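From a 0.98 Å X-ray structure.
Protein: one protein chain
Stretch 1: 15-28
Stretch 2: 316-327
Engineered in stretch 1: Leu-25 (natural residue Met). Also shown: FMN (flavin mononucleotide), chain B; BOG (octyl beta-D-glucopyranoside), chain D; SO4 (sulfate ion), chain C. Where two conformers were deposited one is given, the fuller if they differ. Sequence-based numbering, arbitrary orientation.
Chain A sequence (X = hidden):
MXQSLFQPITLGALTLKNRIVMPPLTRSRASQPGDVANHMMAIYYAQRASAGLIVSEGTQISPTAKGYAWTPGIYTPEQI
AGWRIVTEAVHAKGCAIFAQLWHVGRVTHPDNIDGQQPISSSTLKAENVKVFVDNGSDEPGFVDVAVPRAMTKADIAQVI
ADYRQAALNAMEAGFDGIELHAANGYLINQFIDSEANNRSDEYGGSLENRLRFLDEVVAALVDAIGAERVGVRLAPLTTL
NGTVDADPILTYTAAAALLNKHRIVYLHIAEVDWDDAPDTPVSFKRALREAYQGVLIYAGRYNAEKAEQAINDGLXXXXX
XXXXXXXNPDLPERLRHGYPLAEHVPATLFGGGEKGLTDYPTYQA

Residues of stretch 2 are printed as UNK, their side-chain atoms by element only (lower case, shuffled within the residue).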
# COMPACT_ATOMS: atom_id res chain seq x y z
N THR A 15 3.98 -15.91 -13.01
CA THR A 15 4.99 -16.73 -12.35
C THR A 15 5.99 -15.59 -12.00
O THR A 15 6.45 -14.77 -12.83
CB THR A 15 5.48 -17.91 -13.24
OG1 THR A 15 6.02 -17.46 -14.45
CG2 THR A 15 4.27 -18.80 -13.53
N LEU A 16 6.28 -15.52 -10.71
CA LEU A 16 7.23 -14.56 -10.20
C LEU A 16 8.57 -15.22 -9.93
O LEU A 16 8.65 -16.39 -9.58
CB LEU A 16 6.72 -13.94 -8.91
CG LEU A 16 5.30 -13.35 -8.97
CD1 LEU A 16 4.99 -12.69 -7.62
CD2 LEU A 16 5.11 -12.37 -10.14
N LYS A 17 9.64 -14.44 -10.05
CA LYS A 17 10.98 -14.92 -10.01
C LYS A 17 11.48 -15.36 -8.64
O LYS A 17 12.32 -16.24 -8.54
CB LYS A 17 11.91 -13.79 -10.51
CG LYS A 17 11.72 -13.68 -12.03
CD LYS A 17 12.83 -13.10 -12.79
CE LYS A 17 12.45 -12.90 -14.27
NZ LYS A 17 13.38 -11.91 -14.88
N ASN A 18 10.99 -14.72 -7.59
CA ASN A 18 11.43 -14.97 -6.25
C ASN A 18 10.32 -14.48 -5.30
O ASN A 18 9.28 -14.01 -5.75
CB ASN A 18 12.80 -14.35 -5.96
CG ASN A 18 12.78 -12.84 -6.13
OD1 ASN A 18 11.93 -12.17 -5.54
ND2 ASN A 18 13.71 -12.31 -6.90
N ARG A 19 10.58 -14.61 -3.99
CA ARG A 19 9.63 -14.32 -2.94
C ARG A 19 9.77 -12.92 -2.38
O ARG A 19 9.16 -12.62 -1.34
CB ARG A 19 9.74 -15.32 -1.78
CG ARG A 19 9.64 -16.76 -2.18
CD ARG A 19 8.41 -17.10 -2.96
NE ARG A 19 8.26 -18.55 -3.17
CZ ARG A 19 7.70 -19.37 -2.32
NH1 ARG A 19 7.25 -18.96 -1.15
NH2 ARG A 19 7.61 -20.66 -2.62
N ILE A 20 10.59 -12.08 -3.01
CA ILE A 20 10.88 -10.75 -2.51
C ILE A 20 9.92 -9.74 -3.14
O ILE A 20 9.76 -9.69 -4.36
CB ILE A 20 12.34 -10.38 -2.82
CG1 ILE A 20 13.27 -11.34 -2.09
CG2 ILE A 20 12.61 -8.92 -2.51
CD1 ILE A 20 14.70 -11.30 -2.59
N VAL A 21 9.34 -8.90 -2.28
CA VAL A 21 8.46 -7.84 -2.71
C VAL A 21 9.10 -6.48 -2.41
O VAL A 21 9.64 -6.24 -1.34
CB VAL A 21 7.10 -7.96 -1.99
CG1 VAL A 21 6.16 -6.83 -2.37
CG2 VAL A 21 6.49 -9.32 -2.29
N MET A 22 8.98 -5.56 -3.39
CA MET A 22 9.17 -4.15 -3.13
C MET A 22 7.80 -3.62 -2.74
O MET A 22 6.91 -3.54 -3.59
CB MET A 22 9.71 -3.42 -4.36
CG MET A 22 9.87 -1.94 -4.11
SD MET A 22 10.46 -1.12 -5.60
CE MET A 22 10.35 0.59 -5.10
N PRO A 23 7.57 -3.33 -1.47
CA PRO A 23 6.24 -2.90 -1.02
C PRO A 23 6.06 -1.44 -1.41
O PRO A 23 6.99 -0.77 -1.84
CB PRO A 23 6.35 -3.08 0.50
CG PRO A 23 7.78 -2.67 0.80
CD PRO A 23 8.59 -3.21 -0.39
N PRO A 24 4.82 -0.94 -1.23
CA PRO A 24 4.52 0.45 -1.56
C PRO A 24 5.38 1.41 -0.77
O PRO A 24 5.46 1.34 0.45
CB PRO A 24 3.05 0.60 -1.16
CG PRO A 24 2.51 -0.75 -1.39
CD PRO A 24 3.61 -1.65 -0.81
N LEU A 25 5.99 2.39 -1.48
CA LEU A 25 6.84 3.39 -0.85
C LEU A 25 6.57 4.74 -1.49
O LEU A 25 7.14 5.07 -2.54
CB LEU A 25 8.33 3.02 -0.97
CG LEU A 25 8.72 1.69 -0.34
CD1 LEU A 25 9.99 1.17 -1.00
CD2 LEU A 25 8.89 1.84 1.18
N THR A 26 5.74 5.54 -0.87
CA THR A 26 5.50 6.93 -1.29
C THR A 26 6.81 7.68 -1.35
O THR A 26 7.54 7.76 -0.36
CB THR A 26 4.58 7.61 -0.26
OG1 THR A 26 3.25 7.08 -0.36
CG2 THR A 26 4.47 9.10 -0.43
N ARG A 27 7.07 8.27 -2.51
CA ARG A 27 8.27 9.08 -2.73
C ARG A 27 7.93 10.54 -3.06
O ARG A 27 8.85 11.38 -3.10
CB ARG A 27 9.20 8.49 -3.78
CG ARG A 27 9.55 7.03 -3.55
CD ARG A 27 10.11 6.72 -2.15
NE ARG A 27 11.31 7.53 -1.88
CZ ARG A 27 12.52 7.26 -2.36
NH1 ARG A 27 12.76 6.14 -2.99
NH2 ARG A 27 13.51 8.13 -2.13
N SER A 28 6.68 10.84 -3.33
CA SER A 28 6.26 12.21 -3.58
C SER A 28 7.12 12.90 -4.65
O SER A 28 7.58 14.02 -4.46
CB SER A 28 6.16 13.00 -2.29
OG SER A 28 5.11 12.49 -1.50
N UNK A 316 4.48 -17.04 5.91
CA UNK A 316 4.43 -16.13 4.80
C UNK A 316 4.85 -16.86 3.54
O UNK A 316 5.69 -17.76 3.60
c UNK A 316 5.40 -14.96 5.02
N UNK A 317 4.34 -16.40 2.40
CA UNK A 317 4.83 -16.84 1.12
C UNK A 317 5.84 -15.88 0.50
O UNK A 317 6.73 -16.31 -0.24
c UNK A 317 3.66 -17.05 0.17
c UNK A 317 2.67 -18.01 0.70
o UNK A 317 1.47 -17.64 0.84
o UNK A 317 3.07 -19.16 1.05
N UNK A 318 5.67 -14.59 0.74
CA UNK A 318 6.53 -13.56 0.22
C UNK A 318 6.81 -12.55 1.31
O UNK A 318 5.99 -12.38 2.22
c UNK A 318 5.52 -13.76 -2.13
s UNK A 318 4.93 -12.88 -3.57
c UNK A 318 6.48 -12.37 -4.29
c UNK A 318 5.94 -12.86 -0.98
N UNK A 319 7.92 -11.84 1.18
CA UNK A 319 8.33 -10.87 2.17
C UNK A 319 8.70 -9.57 1.45
O UNK A 319 9.49 -9.58 0.51
c UNK A 319 9.12 -12.62 3.81
c UNK A 319 9.51 -11.37 3.03
c UNK A 319 10.02 -10.27 3.94
c UNK A 319 8.12 -12.40 4.93
N UNK A 320 8.13 -8.46 1.94
CA UNK A 320 8.49 -7.17 1.45
C UNK A 320 9.56 -6.52 2.31
O UNK A 320 9.59 -6.68 3.53
N UNK A 321 10.41 -5.75 1.63
CA UNK A 321 11.49 -4.97 2.26
C UNK A 321 11.32 -3.55 1.80
O UNK A 321 11.46 -3.28 0.59
c UNK A 321 12.86 -9.26 1.59
c UNK A 321 12.87 -5.49 1.84
c UNK A 321 13.55 -9.62 2.69
c UNK A 321 12.65 -7.93 1.33
c UNK A 321 13.78 -7.32 3.30
c UNK A 321 13.99 -8.66 3.56
c UNK A 321 13.10 -6.94 2.16
N UNK A 322 10.94 -2.64 2.70
CA UNK A 322 10.63 -1.28 2.31
C UNK A 322 11.86 -0.40 2.30
O UNK A 322 12.47 -0.14 1.27
N UNK A 323 12.25 0.03 3.51
CA UNK A 323 13.43 0.91 3.64
C UNK A 323 14.64 0.33 2.95
O UNK A 323 15.35 1.09 2.25
n UNK A 323 11.33 2.49 9.54
c UNK A 323 11.11 1.42 8.76
c UNK A 323 12.55 2.33 5.48
c UNK A 323 13.61 1.31 5.10
n UNK A 323 11.59 1.41 7.53
n UNK A 323 10.38 0.39 9.21
c UNK A 323 12.34 2.51 6.97
N UNK A 324 14.95 -0.96 3.05
CA UNK A 324 16.15 -1.44 2.35
C UNK A 324 16.06 -1.31 0.83
O UNK A 324 17.08 -1.13 0.18
c UNK A 324 16.24 -2.92 2.76
c UNK A 324 14.42 -1.97 4.00
c UNK A 324 15.60 -2.93 4.16
N UNK A 325 14.86 -1.40 0.24
CA UNK A 325 14.75 -1.23 -1.20
C UNK A 325 14.97 0.21 -1.65
O UNK A 325 15.33 0.45 -2.78
c UNK A 325 13.53 -2.96 -2.63
c UNK A 325 13.74 -5.15 -4.32
c UNK A 325 12.87 -5.19 -3.23
c UNK A 325 14.39 -2.95 -3.70
c UNK A 325 12.78 -4.10 -2.38
c UNK A 325 14.49 -4.03 -4.55
c UNK A 325 13.41 -1.76 -1.73
N UNK A 326 14.75 1.18 -0.77
CA UNK A 326 15.01 2.55 -1.18
C UNK A 326 16.48 2.71 -1.53
O UNK A 326 16.81 3.29 -2.55
c UNK A 326 15.08 4.91 -0.24
c UNK A 326 13.04 3.40 0.03
c UNK A 326 14.56 3.48 -0.07
c UNK A 326 12.53 4.22 1.22
N UNK A 327 17.36 2.20 -0.67
CA UNK A 327 18.78 2.44 -0.79
C UNK A 327 19.55 1.35 -1.54
O UNK A 327 20.72 1.54 -1.81
c UNK A 327 19.39 2.61 0.60
N1 FMN B . 2.96 1.71 2.80
C2 FMN B . 1.92 1.69 1.98
O2 FMN B . 1.03 0.80 2.04
N3 FMN B . 1.78 2.68 1.02
C4 FMN B . 2.69 3.71 0.85
O4 FMN B . 2.53 4.50 -0.12
C4A FMN B . 3.71 3.77 1.79
N5 FMN B . 4.63 4.83 1.77
C5A FMN B . 5.87 4.63 2.43
C6 FMN B . 6.90 5.51 2.22
C7 FMN B . 8.16 5.34 2.84
C7M FMN B . 9.28 6.28 2.47
C8 FMN B . 8.32 4.29 3.70
C8M FMN B . 9.65 4.02 4.38
C9 FMN B . 7.26 3.39 3.93
C9A FMN B . 6.03 3.54 3.29
N10 FMN B . 4.99 2.61 3.48
C10 FMN B . 3.86 2.69 2.68
C1' FMN B . 5.21 1.44 4.34
C2' FMN B . 6.09 0.36 3.69
O2' FMN B . 5.41 -0.28 2.63
C3' FMN B . 6.48 -0.73 4.67
O3' FMN B . 5.36 -1.50 5.09
C4' FMN B . 7.25 -0.25 5.91
O4' FMN B . 8.26 0.68 5.58
C5' FMN B . 7.78 -1.40 6.75
O5' FMN B . 8.73 -2.19 6.01
P FMN B . 10.31 -1.94 6.25
O1P FMN B . 10.62 -0.57 5.70
O2P FMN B . 10.57 -2.03 7.73
O3P FMN B . 10.95 -3.05 5.45
C1 BOG D . 4.30 8.65 5.69
O1 BOG D . 5.50 9.20 6.16
C2 BOG D . 4.33 8.42 4.21
O2 BOG D . 4.42 9.64 3.50
C3 BOG D . 3.06 7.71 3.70
O3 BOG D . 3.23 7.31 2.37
C4 BOG D . 2.89 6.43 4.52
O4 BOG D . 1.71 5.81 4.13
C5 BOG D . 2.91 6.69 6.02
O5 BOG D . 4.14 7.32 6.30
C6 BOG D . 2.78 5.42 6.82
O6 BOG D . 2.72 5.83 8.18
C1' BOG D . 5.37 9.95 7.35
C2' BOG D . 6.63 10.70 7.78
C3' BOG D . 7.88 9.88 7.74
C4' BOG D . 9.14 10.32 8.47
C5' BOG D . 10.25 10.49 7.43
C6' BOG D . 10.62 11.96 7.26
C7' BOG D . 11.71 12.12 6.19
C8' BOG D . 12.40 13.45 6.48
S SO4 C . 14.70 4.00 9.83
O1 SO4 C . 13.33 4.56 9.41
O2 SO4 C . 14.61 3.53 11.17
O3 SO4 C . 14.88 2.63 9.10
O4 SO4 C . 15.83 4.76 9.37
O HOH W 1 5.34 -20.48 0.53
O HOH W 2 15.36 5.40 -3.84

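Position 316 has one side-chain carbon. Its nearest atom on stretch 1 is Arg-19 NH1, 7.6 Å from CB. A lone CB means Ala-316.

Position 317 has two carbons, the second carrying two oxygens. Its backbone O accepts a hydrogen bond from Arg-19 NH1 at 2.8 Å. The carboxylate is Asp-317. Water 1 also joins Arg-19 NH1 to Asp-317 OD1.

Position 318 has two carbons, a sulfur and a last carbon, unbranched. The last carbon packs on Leu-16 and Val-21. This is Met-318. Its CE lies 3.6 Å from Val-21 CG2 and 3.7 Å from Leu-16 CD1.

Position 319 has four carbons, forked at the first, with one arm two carbons long. Its backbone does the pairing: its N donates to Arg-19 O at 2.9 Å, and Val-21 N donates to its O at 2.9 Å. That is Ile-319.

Position 320 has no side-chain atoms. A CB here would sit 3.4 Å from Pro-23 CB, which is tight. It is Gly-320.

Position 321 has one carbon, then a six-carbon ring with no oxygen. Its N donates to Val-21 O at 3.1 Å, and its ring meets Ile-20. This is Phe-321, with CD1 4.0 Å from Ile-20 CG2.

Position 322 also lacks a side chain. Its CA lies 3.5 Å from Pro-23 CG. It is Gly-322. Its N donates to FMN O3P at 2.8 Å. A CB would clash with FMN O1P at 2.7 Å.

Position 323 has three carbons, a nitrogen, and a carbon bearing two more nitrogens. Its CA-to-CB bond points away from stretch 1. This is Arg-323. The guanidinium binds the FMN phosphate: Arg-323 NE to FMN O1P is 2.9 Å, and Arg-323 NH2 to FMN O2P is 2.8 Å.

Position 324 has three carbons closing a ring onto the backbone N. It does not touch stretch 1. It is Pro-324.

Position 325 has one carbon and a six-carbon ring. Met-22 CB packs over one ring face. This is Phe-325, with CD2 3.7 Å from Met-22 CB.

Position 326 has four carbons, forked like those at 319. They touch Arg-27 and the engineered Leu-25. This is Ile-326. Its CG1 lies 3.9 Å from Leu-25 CD1. Its CG2 sits over one face of the Arg-27 guanidinium, 3.8 Å from Arg-27 NH1.

Position 327 has one carbon and no contact with stretch 1: Ala-327.

The contact works as a parallel strand pairing, Ile-20 with Ile-319 and Val-21 with Gly-320. Three backbone hydrogen bonds hold the register, and Arg-19 adds a fourth bond from its side chain. Apolar packing continues past the strands through Phe-325 and Ile-326. Both stretches also hold the flavin: Pro-24 O and Thr-26 OG1 bond its ribityl and ring oxygens, while Gly-322 and Arg-323 hold its phosphate.

Stretch 2 (316-327) ADMIGFGRPFIA
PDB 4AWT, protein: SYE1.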